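Local coordinates for protein putative isochorismatase (Burkholderia xenovorans, PDB 3OQP) that probably acts as a hydrolase of the isochorismatase family, related to the nicotinamidases, though its natural substrate is not established, at residues I12-Y18 / T115-T119; I25-D29 / A158-H162. All coordinates share one frame; numbering follows the deposited sequence.

How the interactions relate
Interactions 1 and 2 show how loops at the end of a parallel sheet build a site together. Their centres lie about 13 Å apart, and the segments alternate along the chain. Two polar links join them: Thr119 OG1 is 2.9 Å from His162 ND1, a probable hydrogen bond, and Tyr18 O lies 3.0 Å from Ile25 N. Ile25 also packs through its CD1 against Tyr117 CD1, at 3.8 Å. Interaction 1 holds the Asp13–Lys89 pair and a cis peptide next to the oxidised cysteine at position 122, probably the nucleophile of an Asp-Lys-Cys triad as in nicotinamidases; interaction 2 ties the later part of the first loop, 25-29, to helix 158-173.

Interaction 1 of 2, residues I12-Y18 / T115-T119; sequences IDVQNEY and TGYMT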
loop_
_atom_site.group_PDB
_atom_site.type_symbol
_atom_site.label_atom_id
_atom_site.label_comp_id
_atom_site.label_asym_id
_atom_site.label_seq_id
_atom_site.Cartn_x
_atom_site.Cartn_y
_atom_site.Cartn_z
ATOM N N ILE A 12 -10.562 -9.420 -7.699
ATOM C CA ILE A 12 -10.931 -8.066 -7.301
ATOM C C ILE A 12 -11.238 -7.209 -8.506
ATOM O O ILE A 12 -10.385 -6.952 -9.381
ATOM C CB ILE A 12 -9.804 -7.405 -6.463
ATOM C CG1 ILE A 12 -9.562 -8.236 -5.187
ATOM C CG2 ILE A 12 -10.221 -5.994 -6.097
ATOM C CD1 ILE A 12 -8.477 -7.707 -4.268
ATOM N N ASP A 13 -12.480 -6.749 -8.559
ATOM C CA ASP A 13 -12.921 -5.690 -9.476
ATOM C C ASP A 13 -12.568 -5.952 -10.936
ATOM O O ASP A 13 -12.142 -5.036 -11.661
ATOM C CB ASP A 13 -12.418 -4.326 -9.043
ATOM C CG ASP A 13 -12.872 -3.926 -7.640
ATOM O OD1 ASP A 13 -13.655 -4.649 -6.989
ATOM O OD2 ASP A 13 -12.414 -2.836 -7.163
ATOM N N VAL A 14 -12.849 -7.163 -11.414
ATOM C CA VAL A 14 -12.640 -7.508 -12.791
ATOM C C VAL A 14 -13.856 -7.121 -13.594
ATOM O O VAL A 14 -14.713 -7.945 -13.930
ATOM C CB VAL A 14 -12.112 -8.985 -12.933
ATOM C CG1 VAL A 14 -11.929 -9.348 -14.450
ATOM C CG2 VAL A 14 -10.803 -9.253 -12.143
ATOM N N GLN A 15 -13.875 -5.819 -13.862
ATOM C CA GLN A 15 -14.999 -5.101 -14.426
ATOM C C GLN A 15 -14.661 -4.421 -15.719
ATOM O O GLN A 15 -13.477 -4.161 -16.043
ATOM C CB GLN A 15 -15.428 -4.080 -13.373
ATOM C CG GLN A 15 -16.129 -4.708 -12.153
ATOM C CD GLN A 15 -16.257 -3.786 -10.958
ATOM O OE1 GLN A 15 -15.444 -3.801 -10.033
ATOM N NE2 GLN A 15 -17.298 -2.966 -10.967
ATOM N N ASN A 16 -15.685 -4.185 -16.554
ATOM C CA ASN A 16 -15.471 -3.692 -17.892
ATOM C C ASN A 16 -14.775 -2.361 -17.968
ATOM O O ASN A 16 -14.053 -2.126 -18.962
ATOM C CB ASN A 16 -16.808 -3.573 -18.633
ATOM C CG ASN A 16 -17.433 -4.909 -18.930
ATOM O OD1 ASN A 16 -16.709 -5.877 -19.185
ATOM N ND2 ASN A 16 -18.778 -4.971 -18.917
ATOM N N GLU A 17 -14.848 -1.524 -16.941
ATOM C CA GLU A 17 -14.229 -0.226 -16.907
ATOM C C GLU A 17 -12.745 -0.326 -17.201
ATOM O O GLU A 17 -12.150 0.575 -17.806
ATOM C CB GLU A 17 -14.393 0.450 -15.527
ATOM C CG GLU A 17 -14.238 1.910 -15.542
ATOM C CD GLU A 17 -15.463 2.561 -16.212
ATOM O OE1 GLU A 17 -16.537 2.704 -15.531
ATOM O OE2 GLU A 17 -15.343 2.929 -17.415
ATOM N N TYR A 18 -12.118 -1.407 -16.692
ATOM C CA TYR A 18 -10.714 -1.665 -16.840
ATOM C C TYR A 18 -10.287 -2.198 -18.220
ATOM O O TYR A 18 -9.078 -2.241 -18.551
ATOM C CB TYR A 18 -10.221 -2.662 -15.780
ATOM C CG TYR A 18 -10.165 -2.071 -14.389
ATOM C CD1 TYR A 18 -9.379 -0.975 -14.124
ATOM C CD2 TYR A 18 -10.933 -2.604 -13.329
ATOM C CE1 TYR A 18 -9.297 -0.420 -12.840
ATOM C CE2 TYR A 18 -10.772 -2.102 -12.024
ATOM C CZ TYR A 18 -10.022 -0.971 -11.806
ATOM O OH TYR A 18 -9.876 -0.460 -10.542
ATOM N N THR A 115 -5.935 -11.693 -7.075
ATOM C CA THR A 115 -5.944 -11.399 -8.491
ATOM C C THR A 115 -6.919 -10.209 -8.708
ATOM O O THR A 115 -7.742 -9.863 -7.827
ATOM C CB THR A 115 -6.422 -12.615 -9.331
ATOM O OG1 THR A 115 -7.799 -12.905 -9.012
ATOM C CG2 THR A 115 -5.495 -13.807 -9.129
ATOM N N GLY A 116 -6.833 -9.644 -9.874
ATOM C CA GLY A 116 -7.680 -8.557 -10.272
ATOM C C GLY A 116 -6.972 -7.212 -10.148
ATOM O O GLY A 116 -5.749 -7.134 -10.102
ATOM N N TYR A 117 -7.774 -6.164 -10.189
ATOM C CA TYR A 117 -7.309 -4.814 -10.425
ATOM C C TYR A 117 -7.804 -3.830 -9.379
ATOM O O TYR A 117 -8.891 -3.986 -8.831
ATOM C CB TYR A 117 -7.845 -4.323 -11.790
ATOM C CG TYR A 117 -7.614 -5.287 -12.951
ATOM C CD1 TYR A 117 -6.351 -5.704 -13.320
ATOM C CD2 TYR A 117 -8.692 -5.840 -13.617
ATOM C CE1 TYR A 117 -6.188 -6.626 -14.380
ATOM C CE2 TYR A 117 -8.544 -6.712 -14.693
ATOM C CZ TYR A 117 -7.275 -7.121 -15.069
ATOM O OH TYR A 117 -7.173 -8.053 -16.101
HETATM N N MSE A 118 -7.080 -2.725 -9.145
HETATM C CA MSE A 118 -5.743 -2.476 -9.646
HETATM C C MSE A 118 -4.713 -2.904 -8.604
HETATM O O MSE A 118 -4.916 -2.807 -7.400
HETATM C CB MSE A 118 -5.484 -1.025 -9.909
HETATM C CG MSE A 118 -6.415 -0.524 -10.982
HETATM SE SE MSE A 118 -6.279 1.455 -11.358
HETATM C CE MSE A 118 -7.171 2.016 -9.877
ATOM N N THR A 119 -3.535 -3.299 -9.077
ATOM C CA THR A 119 -2.331 -3.700 -8.279
ATOM C C THR A 119 -2.131 -2.751 -7.071
ATOM O O THR A 119 -2.037 -3.165 -5.913
ATOM C CB THR A 119 -1.073 -3.717 -9.112
ATOM O OG1 THR A 119 -1.237 -4.776 -10.043
ATOM C CG2 THR A 119 0.115 -3.920 -8.227
#
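Tyr18 and Tyr117 meet where two loops leave adjacent parallel strands. CB of Tyr117 sits over one face of the Tyr18 ring, 3.8 Å from its centroid, in a CH-pi contact displaced toward the rim, while the two rings are inclined at 56°. At the phenol end, Met118, a selenomethionine, crosses the Tyr18 side chain nearly at right angles. Its CG approaches Tyr18 CE1 to 3.4 Å, and with the chain extended through chi2 SE lies obliquely beside the ring, 5.1 Å from the centroid, in a Met-aromatic contact. The bend at chi3 (-76°) then turns the methyl CE to within 3.7 Å of Tyr18 OH.

Behind these side chains, backbone bonds set the spacing. Ile12 N donates to Thr115 O at 2.9 Å, and Tyr117 N returns a bond to Ile12 O at 2.8 Å; together they continue the parallel pairing to the point where the strands part. Gly116 lies so near that its CA makes a C-H...O contact with Ile12 O, and Val14 CG2 packs on the same CA at 3.7 Å. Val14 centres an inverse gamma turn that carries the first loop away.

The Tyr117–Met118 peptide is cis, and Met118 N bonds to OD2 of the sulfinoalanine at position 122. Asp13 forms a salt bridge with Lys89; with that oxidised cysteine, the pair is consistent with the family's catalytic triad. Tyr117 OH reaches Ser33. The whole contact lies at the ends of central strands 7-12 and 111-115, with helix 30-47 packing on Val14 and Tyr117 through Leu34 and Ile37, and strand 51-56 touching Asp13.

Interaction 2 of 2, residues I25-D29 / A158-H162; sequences IEYPD and AEEIH
Tyr27 lies against Glu159 in the first turn of helix 158-173, joining that helix to the loop that leads into helix 30-47 of this isochorismatase-type alpha/beta fold. The loop also makes a classic beta bulge, Glu26 and Tyr27 both facing Ser146, and the peptide between Tyr27 and Pro28 is cis.

Two CH-pi contacts give the interface its order. In the first, Glu159 runs alongside Tyr27, pointing the same way, and its CG stands above the centre of the phenol ring, 3.8 Å from the centroid and 9° off the normal. A bend at chi2 (-77°) then lifts the carboxylate away from the ring face, with its plane 79° from that of the ring. In the second, Pro28 CD covers the centre of one face of the His162 imidazole, 3.5 Å from its centroid. His162 CD2 also abuts the edge of the Tyr27 ring, 3.9 Å from Tyr27 CD1, the two rings being turned 60° apart.

Ala158 adds an apolar contact: its CB is 3.7 Å from Glu26 CB and 3.8 Å from Tyr27 CB.

Polar partners outside the contact fix the imidazole from both nitrogens: ND1 is bonded to Thr119 OG1 and NE2 to the carbonyl of His141. Glu159 is also paired with Arg163, while in the second subunit Arg205 packs on Glu26.

No direct hydrogen bond crosses the interface; water does the bridging. One molecule spans the gap between Tyr27 OH and Glu159 OE2. The other accepts from Ala158 N at the start of the helix and donates to Glu26 OE1, 2.8 Å away.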
loop_
_atom_site.group_PDB
_atom_site.type_symbol
_atom_site.label_atom_id
_atom_site.label_comp_id
_atom_site.label_asym_id
_atom_site.label_seq_id
_atom_site.Cartn_x
_atom_site.Cartn_y
_atom_site.Cartn_z
ATOM N N ILE A 25 -6.546 -0.712 -18.091
ATOM C CA ILE A 25 -5.306 -1.333 -17.611
ATOM C C ILE A 25 -4.234 -1.344 -18.719
ATOM O O ILE A 25 -4.544 -1.755 -19.858
ATOM C CB ILE A 25 -5.609 -2.752 -17.114
ATOM C CG1 ILE A 25 -6.502 -2.753 -15.884
ATOM C CG2 ILE A 25 -4.305 -3.524 -16.882
ATOM C CD1 ILE A 25 -5.865 -2.175 -14.600
ATOM N N GLU A 26 -3.009 -0.955 -18.376
ATOM C CA GLU A 26 -1.897 -0.899 -19.350
ATOM C C GLU A 26 -0.750 -1.842 -19.046
ATOM O O GLU A 26 0.012 -2.102 -19.946
ATOM C CB GLU A 26 -1.309 0.489 -19.521
ATOM C CG GLU A 26 -2.316 1.435 -20.065
ATOM C CD GLU A 26 -1.728 2.793 -20.489
ATOM O OE1 GLU A 26 -0.470 2.963 -20.501
ATOM O OE2 GLU A 26 -2.577 3.654 -20.824
ATOM N N TYR A 27 -0.551 -2.354 -17.837
ATOM C CA TYR A 27 0.558 -3.281 -17.612
ATOM C C TYR A 27 0.256 -4.133 -16.403
ATOM O O TYR A 27 -0.185 -3.597 -15.384
ATOM C CB TYR A 27 1.836 -2.534 -17.304
ATOM C CG TYR A 27 3.016 -3.462 -17.403
ATOM C CD1 TYR A 27 3.395 -4.230 -16.315
ATOM C CD2 TYR A 27 3.705 -3.647 -18.602
ATOM C CE1 TYR A 27 4.484 -5.117 -16.373
ATOM C CE2 TYR A 27 4.786 -4.539 -18.694
ATOM C CZ TYR A 27 5.175 -5.275 -17.597
ATOM O OH TYR A 27 6.281 -6.117 -17.695
ATOM N N PRO A 28 0.425 -5.452 -16.514
ATOM C CA PRO A 28 0.652 -6.215 -17.732
ATOM C C PRO A 28 -0.474 -5.964 -18.734
ATOM O O PRO A 28 -1.539 -5.396 -18.449
ATOM C CB PRO A 28 0.650 -7.676 -17.236
ATOM C CG PRO A 28 1.091 -7.564 -15.802
ATOM C CD PRO A 28 0.403 -6.312 -15.321
ATOM N N ASP A 29 -0.261 -6.439 -19.952
ATOM C CA ASP A 29 -1.311 -6.389 -20.968
ATOM C C ASP A 29 -2.622 -6.954 -20.417
ATOM O O ASP A 29 -2.653 -8.046 -19.865
ATOM C CB ASP A 29 -0.862 -7.202 -22.171
ATOM C CG ASP A 29 -1.870 -7.177 -23.290
ATOM O OD1 ASP A 29 -1.858 -6.243 -24.122
ATOM O OD2 ASP A 29 -2.673 -8.115 -23.342
ATOM N N ALA A 158 2.378 2.656 -15.929
ATOM C CA ALA A 158 1.746 1.454 -15.428
ATOM C C ALA A 158 2.794 0.391 -15.131
ATOM O O ALA A 158 2.689 -0.307 -14.115
ATOM C CB ALA A 158 0.668 0.920 -16.387
ATOM N N GLU A 159 3.831 0.247 -15.979
ATOM C CA GLU A 159 4.859 -0.727 -15.731
ATOM C C GLU A 159 5.606 -0.394 -14.437
ATOM O O GLU A 159 5.899 -1.277 -13.635
ATOM C CB GLU A 159 5.837 -0.817 -16.913
ATOM C CG GLU A 159 6.885 -1.951 -16.802
ATOM C CD GLU A 159 8.036 -1.674 -15.853
ATOM O OE1 GLU A 159 8.407 -0.485 -15.597
ATOM O OE2 GLU A 159 8.651 -2.689 -15.413
ATOM N N GLU A 160 5.936 0.870 -14.232
ATOM C CA GLU A 160 6.696 1.256 -13.041
ATOM C C GLU A 160 5.831 0.986 -11.796
ATOM O O GLU A 160 6.296 0.464 -10.790
ATOM C CB GLU A 160 7.094 2.726 -13.042
ATOM C CG GLU A 160 8.209 3.120 -13.931
ATOM C CD GLU A 160 8.447 4.613 -13.947
ATOM O OE1 GLU A 160 7.447 5.398 -14.023
ATOM O OE2 GLU A 160 9.635 5.009 -13.938
ATOM N N ILE A 161 4.561 1.363 -11.852
ATOM C CA ILE A 161 3.660 1.172 -10.701
ATOM C C ILE A 161 3.562 -0.337 -10.380
ATOM O O ILE A 161 3.677 -0.735 -9.233
ATOM C CB ILE A 161 2.290 1.822 -10.903
ATOM C CG1 ILE A 161 2.454 3.328 -11.028
ATOM C CG2 ILE A 161 1.323 1.414 -9.749
ATOM C CD1 ILE A 161 1.203 4.089 -11.354
ATOM N N HIS A 162 3.239 -1.151 -11.367
ATOM C CA HIS A 162 3.046 -2.553 -11.159
ATOM C C HIS A 162 4.288 -3.252 -10.669
ATOM O O HIS A 162 4.237 -4.072 -9.763
ATOM C CB HIS A 162 2.502 -3.212 -12.429
ATOM C CG HIS A 162 2.214 -4.669 -12.297
ATOM N ND1 HIS A 162 1.084 -5.163 -11.679
ATOM C CD2 HIS A 162 2.916 -5.732 -12.735
ATOM C CE1 HIS A 162 1.113 -6.485 -11.772
ATOM N NE2 HIS A 162 2.206 -6.855 -12.412
HETATM O O HOH W 1 1.762 3.173 -18.857
HETATM O O HOH W 2 7.869 -5.282 -15.446
#